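Local atomic coordinates of lipid II:glycine glycyltransferase (PDB entry 6SNR), a protein that probably attaches the first glycine of the pentaglycine bridge to lipid II, with glycyl-tRNA as donor, during staphylococcal peptidoglycan synthesis. Residues Ile43-Asp48 and Leu90-Glu95; Phe76-Asp79 and Glu84-Asn87. One frame throughout, in Å; residues are numbered along the deposited sequence.

Interaction 1. Residues Ile43-Asp48 and Leu90-Glu95; sequences IAVGRD and LDSAKE
With CG1 of Ile43 turned between its backbone N and carbonyl carbon (chi1 55°) and CD1 extended from there, both arms of this side chain lie on CB of Ser92, and CD1 continues to the start of Ala93. Ile43 CG2 lies 3.8 Å from Ser92 CB. Ile43 CD1 comes within 4.0 Å of Ala93 N and 4.2 Å of Ala93 CB, so the isoleucine packs over the Ser92-Ala93 step of the helix. Val45, the next residue of the strand to point at the helix, touches more lightly, with CG1 4.4 Å from Ser92 OG; its other neighbours on the helix are Ala88 and Leu89. The two segments run roughly antiparallel, at 152° between their directions, with axes 8.7 Å apart at the closest. This is the helix-on-sheet packing of an alpha/beta domain in the FemABX family: strand 39-47, bonded between strands 2-3 and 50-61, offers one face to helix 83-99, and Ile43 also reaches Leu89 and Ile96 on that helix. One polar link runs through the otherwise apolar contact. Ser92 OG stands beside its own backbone N, anti to the carbonyl carbon (chi1 -63°), and lies 2.6 Å from a water that in turn donates to Ala44 O at 2.9 Å. The hydroxyl of the buried Ser92 also makes a weak hydrogen bond to Ala88 O one helical turn back, and the water ties it to the strand backbone through a residue whose own CB points away from the helix.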
# COMPACT_ATOMS: atom_id res chain seq x y z
N ILE A 43 -5.88 16.71 19.87
CA ILE A 43 -5.17 17.88 20.42
C ILE A 43 -4.51 18.63 19.27
O ILE A 43 -4.16 18.05 18.24
CB ILE A 43 -4.11 17.55 21.49
CG1 ILE A 43 -3.05 16.52 21.00
CG2 ILE A 43 -4.81 16.94 22.71
CD1 ILE A 43 -1.93 16.17 21.99
N ALA A 44 -4.34 19.94 19.44
CA ALA A 44 -3.62 20.79 18.50
C ALA A 44 -3.00 21.90 19.29
O ALA A 44 -3.57 22.36 20.26
CB ALA A 44 -4.52 21.32 17.39
N VAL A 45 -1.80 22.28 18.90
CA VAL A 45 -1.06 23.41 19.51
C VAL A 45 -0.46 24.31 18.41
O VAL A 45 -0.20 23.89 17.27
CB VAL A 45 0.06 22.90 20.43
CG1 VAL A 45 -0.47 21.99 21.54
CG2 VAL A 45 1.14 22.21 19.62
N GLY A 46 -0.33 25.60 18.72
CA GLY A 46 0.26 26.55 17.79
C GLY A 46 0.43 27.95 18.38
O GLY A 46 0.31 28.13 19.58
N ARG A 47 0.75 28.90 17.51
CA ARG A 47 0.99 30.29 17.93
C ARG A 47 0.52 31.21 16.82
O ARG A 47 0.69 30.89 15.63
CB ARG A 47 2.49 30.55 18.12
CG ARG A 47 3.06 30.04 19.42
CD ARG A 47 4.51 30.48 19.59
NE ARG A 47 4.64 31.89 19.98
CZ ARG A 47 4.92 32.91 19.16
NH1 ARG A 47 5.11 32.72 17.86
NH2 ARG A 47 5.01 34.14 19.65
N ASP A 48 -0.07 32.34 17.21
CA ASP A 48 -0.49 33.36 16.24
C ASP A 48 -1.49 32.84 15.22
O ASP A 48 -1.48 33.30 14.07
CB ASP A 48 0.72 33.95 15.50
CG ASP A 48 1.82 34.43 16.43
OD1 ASP A 48 1.51 35.12 17.41
OD2 ASP A 48 3.00 34.11 16.18
N LEU A 90 2.67 17.05 24.55
CA LEU A 90 2.69 16.13 25.72
C LEU A 90 1.82 16.65 26.89
O LEU A 90 1.06 15.89 27.47
CB LEU A 90 4.13 15.83 26.17
CG LEU A 90 4.27 14.86 27.35
CD1 LEU A 90 3.61 13.51 27.15
CD2 LEU A 90 5.78 14.69 27.70
N ASP A 91 1.92 17.94 27.19
CA ASP A 91 1.10 18.55 28.23
C ASP A 91 -0.39 18.27 27.99
O ASP A 91 -1.11 17.78 28.88
CB ASP A 91 1.35 20.05 28.32
CG ASP A 91 2.67 20.45 29.03
OD1 ASP A 91 3.38 19.61 29.67
OD2 ASP A 91 2.99 21.66 28.97
N SER A 92 -0.84 18.55 26.76
CA SER A 92 -2.24 18.29 26.40
C SER A 92 -2.63 16.83 26.45
O SER A 92 -3.72 16.49 26.90
CB SER A 92 -2.59 18.89 25.03
OG SER A 92 -2.45 20.32 25.05
N ALA A 93 -1.76 15.94 25.95
CA ALA A 93 -2.07 14.53 26.00
C ALA A 93 -2.15 13.99 27.41
O ALA A 93 -3.01 13.20 27.69
CB ALA A 93 -1.09 13.65 25.18
N LYS A 94 -1.29 14.47 28.29
CA LYS A 94 -1.31 14.03 29.68
C LYS A 94 -2.61 14.43 30.36
O LYS A 94 -3.19 13.67 31.05
CB LYS A 94 -0.14 14.64 30.45
CG LYS A 94 1.20 13.96 30.21
CD LYS A 94 2.36 14.77 30.71
CE LYS A 94 2.22 14.98 32.22
NZ LYS A 94 3.54 15.36 32.74
N GLU A 95 -3.09 15.64 30.08
CA GLU A 95 -4.39 16.06 30.65
C GLU A 95 -5.55 15.11 30.27
O GLU A 95 -6.37 14.64 31.09
CB GLU A 95 -4.75 17.48 30.17
CG GLU A 95 -3.85 18.61 30.59
CD GLU A 95 -4.49 19.99 30.43
OE1 GLU A 95 -5.70 20.08 30.11
OE2 GLU A 95 -3.76 20.98 30.65
O HOH W 1 -3.76 21.07 22.89

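Interaction 2. Residues Phe76-Asp79 and Glu84-Asn87; sequences FVVD and EALN
Strand 68-78, helix 83-99 and strand 102-107 form a beta-alpha-beta unit, and this contact packs the end of the first strand on the first turn of the helix, which follows it after a short connection. Leu86 makes the larger share on the helix side through a single methyl group, CD1, which meets both Phe76 and Val78. Leu86 CD1 lies 3.7 Å from Phe76 CD2 and 3.9 Å from Phe76 CE2, approaching the ring obliquely along that one side, and the two side chains cross at about a right angle. The same methyl, Leu86 CD1, is 4.2 Å from Val78 CG1. Leu86 CB does not itself aim at the strand; CG, anti to the backbone N (chi1 -178°), carries the branch forward until CD1 reaches it. Val78 divides its two methyls between neighbouring helical residues, since CG2 packs on Ala85 CB at 3.8 Å while CG1 serves Leu86. Ala85 offers only its methyl, beside the longer leucine. All four touching residues are buried and the interface is purely apolar, with Leu89 one turn further along the helix adding to the cover over Phe76 and Val78. Polar groups at the connection are held locally instead: Asp79 OD1 accepts from Ser81 N, and Asn82 OD1 bonds to Ala85 N near the start of the helix. Phe76 follows a cis peptide bond, and its side chain also touches Ala55 of the adjacent strand 50-61. Such apolar packing of a helix on the strand just before it is characteristic of a beta-alpha-beta crossover, here linking two parallel neighbouring strands.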
# COMPACT_ATOMS: atom_id res chain seq x y z
N PHE A 76 3.09 11.72 17.79
CA PHE A 76 2.53 13.02 17.41
C PHE A 76 2.95 13.48 16.01
O PHE A 76 4.04 13.14 15.51
CB PHE A 76 3.04 14.13 18.34
CG PHE A 76 3.03 13.81 19.83
CD1 PHE A 76 1.86 13.85 20.57
CD2 PHE A 76 4.21 13.51 20.48
CE1 PHE A 76 1.86 13.65 21.93
CE2 PHE A 76 4.23 13.30 21.85
CZ PHE A 76 3.06 13.39 22.58
N VAL A 77 2.12 14.30 15.39
CA VAL A 77 2.40 14.91 14.08
C VAL A 77 2.96 16.31 14.32
O VAL A 77 2.23 17.30 14.48
CB VAL A 77 1.19 14.90 13.16
CG1 VAL A 77 1.57 15.48 11.81
CG2 VAL A 77 0.64 13.49 13.00
N VAL A 78 4.29 16.34 14.37
CA VAL A 78 5.04 17.52 14.79
C VAL A 78 6.48 17.37 14.31
O VAL A 78 6.95 16.29 14.11
CB VAL A 78 4.98 17.73 16.32
CG1 VAL A 78 5.75 16.68 17.12
CG2 VAL A 78 5.45 19.13 16.69
N ASP A 79 7.16 18.50 14.13
CA ASP A 79 8.61 18.53 13.97
C ASP A 79 9.24 18.25 15.34
O ASP A 79 9.08 19.05 16.27
CB ASP A 79 9.01 19.90 13.38
CG ASP A 79 10.51 20.07 13.20
OD1 ASP A 79 11.31 19.20 13.61
OD2 ASP A 79 10.89 21.13 12.64
N GLU A 84 9.18 23.34 21.85
CA GLU A 84 8.03 24.00 22.46
C GLU A 84 6.74 23.31 22.03
O GLU A 84 5.87 23.10 22.84
CB GLU A 84 7.99 25.49 22.15
CG GLU A 84 9.07 26.29 22.88
CD GLU A 84 8.71 26.66 24.31
OE1 GLU A 84 7.85 25.99 24.94
OE2 GLU A 84 9.30 27.65 24.81
N ALA A 85 6.64 22.97 20.75
CA ALA A 85 5.43 22.31 20.25
C ALA A 85 5.35 20.90 20.80
O ALA A 85 4.27 20.41 21.17
CB ALA A 85 5.44 22.29 18.73
N LEU A 86 6.47 20.18 20.77
CA LEU A 86 6.47 18.82 21.34
C LEU A 86 6.04 18.81 22.81
O LEU A 86 5.17 18.01 23.20
CB LEU A 86 7.85 18.17 21.19
CG LEU A 86 8.04 16.74 21.67
CD1 LEU A 86 7.15 15.74 20.93
CD2 LEU A 86 9.52 16.39 21.48
N ASN A 87 6.64 19.69 23.65
CA ASN A 87 6.22 19.74 25.06
C ASN A 87 4.75 20.07 25.25
O ASN A 87 4.07 19.52 26.11
CB ASN A 87 7.08 20.79 25.80
CG ASN A 87 6.65 21.00 27.25
OD1 ASN A 87 6.15 22.10 27.59
ND2 ASN A 87 6.83 19.99 28.10

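Both interactions press helix 83-99 onto the same mixed sheet, their centres about 8 Å apart. Along the chain the order is strand 39-47, strand 68-78, then the helix, so interaction 2 falls within the span that interaction 1 brackets. Interaction 2 uses the beginning of the helix and the strand directly before it; interaction 1 lies further along the helix and reaches a strand two places across the sheet, beyond strand 50-61. The two meet directly, with Val45 CG2 3.9 Å from Ala85 O and Phe76 CZ 4.2 Å from Leu90 N. The helix thereby packs on strands 39-47 and 68-78, which flank strand 50-61, and so lies across one face of the sheet.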